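Local atomic coordinates of protein-glutamine gamma-glutamyltransferase (Pseudomonas aeruginosa PAO1, PDB entry 6G49), a protein that catalyses the cross-linking of protein glutamine and lysine side chains in vitro, through its periplasmic domain, and is critical for the viability of the bacterium. Residues A[45-50]-A[240-245]; A[217-222]-A[303-308]. One frame throughout, in Å; residues are numbered along the deposited sequence.

Contact 1: residues A[45-50]-A[240-245]; sequences DIAELG and SGFCAH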
loop_
_atom_site.group_PDB
_atom_site.type_symbol
_atom_site.label_atom_id
_atom_site.label_comp_id
_atom_site.label_asym_id
_atom_site.label_seq_id
_atom_site.Cartn_x
_atom_site.Cartn_y
_atom_site.Cartn_z
ATOM N N ASP A 45 12.703 4.709 3.453
ATOM C CA ASP A 45 12.975 3.399 3.921
ATOM C C ASP A 45 12.652 2.371 2.842
ATOM O O ASP A 45 13.356 1.349 2.754
ATOM C CB ASP A 45 12.208 2.953 5.174
ATOM C CG ASP A 45 12.689 3.638 6.450
ATOM O OD1 ASP A 45 13.794 4.198 6.421
ATOM O OD2 ASP A 45 11.924 3.679 7.428
ATOM N N ILE A 46 11.653 2.629 1.994
ATOM C CA ILE A 46 11.321 1.660 0.953
ATOM C C ILE A 46 12.351 1.763 -0.176
ATOM O O ILE A 46 12.648 0.766 -0.835
ATOM C CB ILE A 46 9.862 1.783 0.447
ATOM C CG1 ILE A 46 8.896 1.765 1.617
ATOM C CG2 ILE A 46 9.573 0.646 -0.540
ATOM C CD1 ILE A 46 9.088 0.583 2.513
ATOM N N ALA A 47 12.892 2.956 -0.391
ATOM C CA ALA A 47 13.948 3.166 -1.360
ATOM C C ALA A 47 15.143 2.277 -0.994
ATOM O O ALA A 47 15.851 1.701 -1.858
ATOM C CB ALA A 47 14.270 4.625 -1.433
ATOM N N GLU A 48 15.423 2.138 0.309
ATOM C CA GLU A 48 16.522 1.226 0.710
ATOM C C GLU A 48 16.246 -0.214 0.222
ATOM O O GLU A 48 17.139 -0.890 -0.278
ATOM C CB GLU A 48 16.797 1.365 2.211
ATOM C CG GLU A 48 17.790 0.307 2.687
ATOM C CD GLU A 48 18.422 0.518 4.055
ATOM O OE1 GLU A 48 18.252 1.620 4.620
ATOM O OE2 GLU A 48 19.083 -0.432 4.554
ATOM N N LEU A 49 14.987 -0.721 0.270
ATOM C CA LEU A 49 14.617 -2.008 -0.341
ATOM C C LEU A 49 14.691 -1.986 -1.868
ATOM O O LEU A 49 14.928 -3.037 -2.507
ATOM C CB LEU A 49 13.200 -2.480 0.079
ATOM C CG LEU A 49 13.026 -2.931 1.531
ATOM C CD1 LEU A 49 11.530 -3.218 1.822
ATOM C CD2 LEU A 49 13.848 -4.179 1.894
ATOM N N GLY A 50 14.432 -0.838 -2.466
ATOM C CA GLY A 50 14.525 -0.640 -3.889
ATOM C C GLY A 50 15.915 -0.977 -4.409
ATOM O O GLY A 50 16.072 -1.127 -5.637
ATOM N N SER A 240 10.321 15.367 -4.914
ATOM C CA SER A 240 11.147 14.246 -5.299
ATOM C C SER A 240 11.132 13.190 -4.207
ATOM O O SER A 240 11.407 13.513 -3.030
ATOM C CB SER A 240 12.586 14.696 -5.567
ATOM O OG SER A 240 13.400 13.582 -5.895
ATOM N N GLY A 241 10.876 11.960 -4.581
ATOM C CA GLY A 241 10.800 10.885 -3.583
ATOM C C GLY A 241 10.631 9.519 -4.202
ATOM O O GLY A 241 10.555 9.345 -5.435
ATOM N N PHE A 242 10.479 8.506 -3.339
ATOM C CA PHE A 242 10.130 7.191 -3.730
ATOM C C PHE A 242 8.709 6.898 -3.207
ATOM O O PHE A 242 8.004 7.810 -2.808
ATOM C CB PHE A 242 11.209 6.202 -3.281
ATOM C CG PHE A 242 11.193 4.863 -3.954
ATOM C CD1 PHE A 242 11.381 4.765 -5.341
ATOM C CD2 PHE A 242 11.023 3.669 -3.256
ATOM C CE1 PHE A 242 11.401 3.528 -5.954
ATOM C CE2 PHE A 242 11.033 2.436 -3.892
ATOM C CZ PHE A 242 11.184 2.375 -5.264
ATOM N N CYS A 243 8.263 5.650 -3.298
ATOM C CA CYS A 243 6.801 5.394 -3.131
ATOM C C CYS A 243 6.321 5.832 -1.748
ATOM O O CYS A 243 5.185 6.284 -1.673
ATOM C CB CYS A 243 6.429 3.945 -3.365
ATOM S SG CYS A 243 7.433 2.792 -2.411
ATOM N N ALA A 244 7.130 5.717 -0.701
ATOM C CA ALA A 244 6.635 6.090 0.661
ATOM C C ALA A 244 6.397 7.604 0.783
ATOM O O ALA A 244 5.488 8.031 1.486
ATOM C CB ALA A 244 7.582 5.691 1.722
ATOM N N HIS A 245 7.196 8.433 0.094
ATOM C CA HIS A 245 6.928 9.867 0.030
ATOM C C HIS A 245 5.539 10.114 -0.538
ATOM O O HIS A 245 4.728 10.921 0.012
ATOM C CB HIS A 245 7.971 10.635 -0.828
ATOM C CG HIS A 245 9.341 10.594 -0.284
ATOM N ND1 HIS A 245 10.155 9.499 -0.411
ATOM C CD2 HIS A 245 10.025 11.537 0.389
ATOM C CE1 HIS A 245 11.309 9.770 0.174
ATOM N NE2 HIS A 245 11.268 11.021 0.654
#

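Contact 2: residues A[217-222]-A[303-308]; sequences FAYTLK and DPTYQV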
loop_
_atom_site.group_PDB
_atom_site.type_symbol
_atom_site.label_atom_id
_atom_site.label_comp_id
_atom_site.label_asym_id
_atom_site.label_seq_id
_atom_site.Cartn_x
_atom_site.Cartn_y
_atom_site.Cartn_z
ATOM N N PHE A 217 7.088 16.373 -10.396
ATOM C CA PHE A 217 7.514 15.366 -9.417
ATOM C C PHE A 217 8.466 14.382 -10.086
ATOM O O PHE A 217 8.307 13.957 -11.245
ATOM C CB PHE A 217 6.262 14.662 -8.865
ATOM C CG PHE A 217 5.557 15.434 -7.783
ATOM C CD1 PHE A 217 5.957 15.294 -6.447
ATOM C CD2 PHE A 217 4.493 16.264 -8.064
ATOM C CE1 PHE A 217 5.334 16.009 -5.441
ATOM C CE2 PHE A 217 3.885 16.996 -7.069
ATOM C CZ PHE A 217 4.312 16.865 -5.744
ATOM N N ALA A 218 9.441 13.962 -9.308
ATOM C CA ALA A 218 10.430 12.985 -9.615
ATOM C C ALA A 218 10.212 11.752 -8.742
ATOM O O ALA A 218 9.991 11.858 -7.486
ATOM C CB ALA A 218 11.820 13.544 -9.400
ATOM N N TYR A 219 10.388 10.592 -9.368
ATOM C CA TYR A 219 10.343 9.280 -8.728
ATOM C C TYR A 219 11.793 8.785 -8.758
ATOM O O TYR A 219 12.332 8.537 -9.813
ATOM C CB TYR A 219 9.446 8.324 -9.487
ATOM C CG TYR A 219 9.060 7.132 -8.661
ATOM C CD1 TYR A 219 8.335 7.299 -7.508
ATOM C CD2 TYR A 219 9.433 5.854 -9.021
ATOM C CE1 TYR A 219 7.980 6.231 -6.732
ATOM C CE2 TYR A 219 9.080 4.771 -8.247
ATOM C CZ TYR A 219 8.348 4.975 -7.101
ATOM O OH TYR A 219 7.976 3.929 -6.305
ATOM N N THR A 220 12.413 8.643 -7.596
ATOM C CA THR A 220 13.851 8.324 -7.502
ATOM C C THR A 220 14.113 7.420 -6.279
ATOM O O THR A 220 13.511 7.589 -5.223
ATOM C CB THR A 220 14.670 9.625 -7.461
ATOM O OG1 THR A 220 16.051 9.314 -7.255
ATOM C CG2 THR A 220 14.266 10.569 -6.356
ATOM N N LEU A 221 15.142 6.588 -6.416
ATOM C CA LEU A 221 15.641 5.761 -5.357
ATOM C C LEU A 221 16.601 6.548 -4.467
ATOM O O LEU A 221 17.029 6.002 -3.480
ATOM C CB LEU A 221 16.348 4.557 -5.983
ATOM C CG LEU A 221 15.419 3.446 -6.445
ATOM C CD1 LEU A 221 16.128 2.431 -7.326
ATOM C CD2 LEU A 221 14.820 2.739 -5.231
ATOM N N LYS A 222 16.922 7.800 -4.821
ATOM C CA LYS A 222 17.797 8.635 -4.049
ATOM C C LYS A 222 17.132 9.968 -3.843
ATOM O O LYS A 222 17.587 10.998 -4.299
ATOM C CB LYS A 222 19.178 8.723 -4.720
ATOM C CG LYS A 222 20.012 7.452 -4.578
ATOM C CD LYS A 222 21.516 7.680 -4.473
ATOM C CE LYS A 222 22.202 6.760 -3.479
ATOM N NZ LYS A 222 21.805 5.341 -3.653
ATOM N N ASP A 303 -2.963 4.595 -6.222
ATOM C CA ASP A 303 -1.492 4.602 -6.197
ATOM C C ASP A 303 -0.971 5.883 -6.817
ATOM O O ASP A 303 -0.936 6.006 -8.033
ATOM C CB ASP A 303 -0.924 3.399 -6.932
ATOM C CG ASP A 303 0.572 3.349 -6.841
ATOM O OD1 ASP A 303 1.190 4.261 -6.233
ATOM O OD2 ASP A 303 1.126 2.319 -7.347
ATOM N N PRO A 304 -0.556 6.872 -6.005
ATOM C CA PRO A 304 -0.100 8.146 -6.533
ATOM C C PRO A 304 1.166 8.013 -7.384
ATOM O O PRO A 304 1.422 8.887 -8.217
ATOM C CB PRO A 304 0.146 9.026 -5.289
ATOM C CG PRO A 304 0.275 8.048 -4.172
ATOM C CD PRO A 304 -0.610 6.880 -4.536
ATOM N N THR A 305 1.937 6.959 -7.168
ATOM C CA THR A 305 3.173 6.714 -7.917
ATOM C C THR A 305 2.816 6.604 -9.395
ATOM O O THR A 305 3.608 6.916 -10.294
ATOM C CB THR A 305 3.882 5.430 -7.465
ATOM O OG1 THR A 305 4.386 5.617 -6.146
ATOM C CG2 THR A 305 5.041 5.021 -8.349
ATOM N N TYR A 306 1.640 6.040 -9.668
ATOM C CA TYR A 306 1.224 5.814 -11.050
ATOM C C TYR A 306 1.167 7.144 -11.839
ATOM O O TYR A 306 1.348 7.139 -13.085
ATOM C CB TYR A 306 -0.084 5.054 -11.130
ATOM C CG TYR A 306 -0.497 4.774 -12.558
ATOM C CD1 TYR A 306 0.100 3.760 -13.280
ATOM C CD2 TYR A 306 -1.476 5.517 -13.191
ATOM C CE1 TYR A 306 -0.233 3.507 -14.598
ATOM C CE2 TYR A 306 -1.821 5.281 -14.513
ATOM C CZ TYR A 306 -1.197 4.286 -15.219
ATOM O OH TYR A 306 -1.588 4.056 -16.503
ATOM N N GLN A 307 0.908 8.276 -11.156
ATOM C CA GLN A 307 0.803 9.584 -11.758
ATOM C C GLN A 307 2.164 10.123 -12.205
ATOM O O GLN A 307 2.220 11.046 -13.036
ATOM C CB GLN A 307 0.135 10.586 -10.823
ATOM C CG GLN A 307 -1.247 10.120 -10.385
ATOM C CD GLN A 307 -2.176 9.976 -11.562
ATOM O OE1 GLN A 307 -2.216 10.852 -12.426
ATOM N NE2 GLN A 307 -2.972 8.923 -11.569
ATOM N N VAL A 308 3.240 9.656 -11.573
ATOM C CA VAL A 308 4.584 10.187 -11.767
ATOM C C VAL A 308 5.447 9.191 -12.547
ATOM O O VAL A 308 6.273 9.595 -13.346
ATOM C CB VAL A 308 5.223 10.493 -10.404
ATOM C CG1 VAL A 308 6.637 11.049 -10.552
ATOM C CG2 VAL A 308 4.343 11.422 -9.599
#

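Contact 1: residues A[45-50]-A[240-245]
Ile-46 and Ala-47, on the short helix 45-50, press against Phe-242, Cys-243 and Ala-244, where the chain enters helix 243-256. No hydrogen bond crosses between the two segments; the contact is apolar packing among buried residues. Its tight part surrounds the sulfur and the phenyl ring. The CG2 branch of Ile-46, anti to its own backbone N, reaches Cys-243 SG at 3.6 Å. Phe-242 CG is anti to its backbone N (chi1 -163°), which carries it toward helix 45-50. Phe-242 CD2 lies 3.5 Å from Ala-47 N, and Ala-47 CB packs against Phe-242 CD2 at 3.8 Å. Ile-46 O stands obliquely to the ring, 3.8 Å from Phe-242 CE2, and is bonded within its own helix to Gly-50 N at 2.9 Å. Two wider contacts, both at 4.1 Å, complete the packing: Ile-46 CG2 with Phe-242 CE2, where the two side chains cross at about a right angle, and Ile-46 CG1 with Ala-244 CB. On the outer side of helix 45-50, Glu-48 is exposed and directed away from the other segment, while the partly exposed Asp-45 turns its OD2 to a salt bridge with Arg-85. Beyond the contact, Phe-242 stacks on Tyr-219, and Cys-243 touches His-287. Phe-242 occupies the N-cap position, and Cys-243, the nucleophile by similarity, follows it in the first helical turn, a placement characteristic of the papain-like transglutaminase fold, in which the active-site cysteine sits at the amino end of a helix.

Contact 2: residues A[217-222]-A[303-308]
A methyl group laid over an aromatic face is the striking feature here: Thr-305 CG2 sits over the Tyr-219 ring in a CH-pi contact, 3.8 Å from the centroid and 26° off the ring normal. The threonine belongs to an Asx turn begun by Asp-303, which leads out of strand 298-302, while the tyrosine comes from the short strand 218-219. Thr-305 CG2 is offset toward the rim, nearest Tyr-219 CZ at 3.5 Å, and the two side chains cross at about a right angle. Tyr-219 CG is anti to its backbone N (chi1 -163°), which carries it toward segment 303-308. Just before the strand, Phe-217 packs against Val-308. Val-308 CG1 approaches the carbonyl oxygen Phe-217 O at 3.4 Å and Val-308 CG2 packs on Phe-217 CB at 3.8 Å, whereas the phenyl ring of Phe-217 leads away to meet Phe-212 edge-to-face. Both Thr-305 and Val-308 are deposited in two conformers, so these side-chain distances hold for one conformer of each. No hydrogen bond joins the two segments. The region borders the active site, since Tyr-219 and Thr-305 both touch Cys-243, the nucleophile by similarity. Asp-303, an active-site residue by similarity and probably the third member of a Cys-His-Asp triad, uses its two oxygens differently: OD2 is hydrogen-bonded to His-287 NE2 and Tyr-72 OH, and OD1 accepts from Thr-305 N at 3.0 Å, with the donor lying 49° out of the carboxylate plane.

The two contacts lie with centres 9 Å apart, on the same side of the chain's centre. Their segments alternate along the chain, in the order 45-50, 217-222, 240-245 and 303-308. They join directly through the small parallel sheet of strands 218-219 and 240-241, where probable hydrogen bonds run from Gly-241 N to Ala-218 O (3.0 Å) and from Thr-220 N to Gly-241 O (2.9 Å). Contact 1 supplies the proposed nucleophile Cys-243 and contact 2 the probable triad member Asp-303, with His-287 of strand 286-294 between them. Together they bring four separate parts of the chain, among them helix 45-50, around one probable catalytic centre.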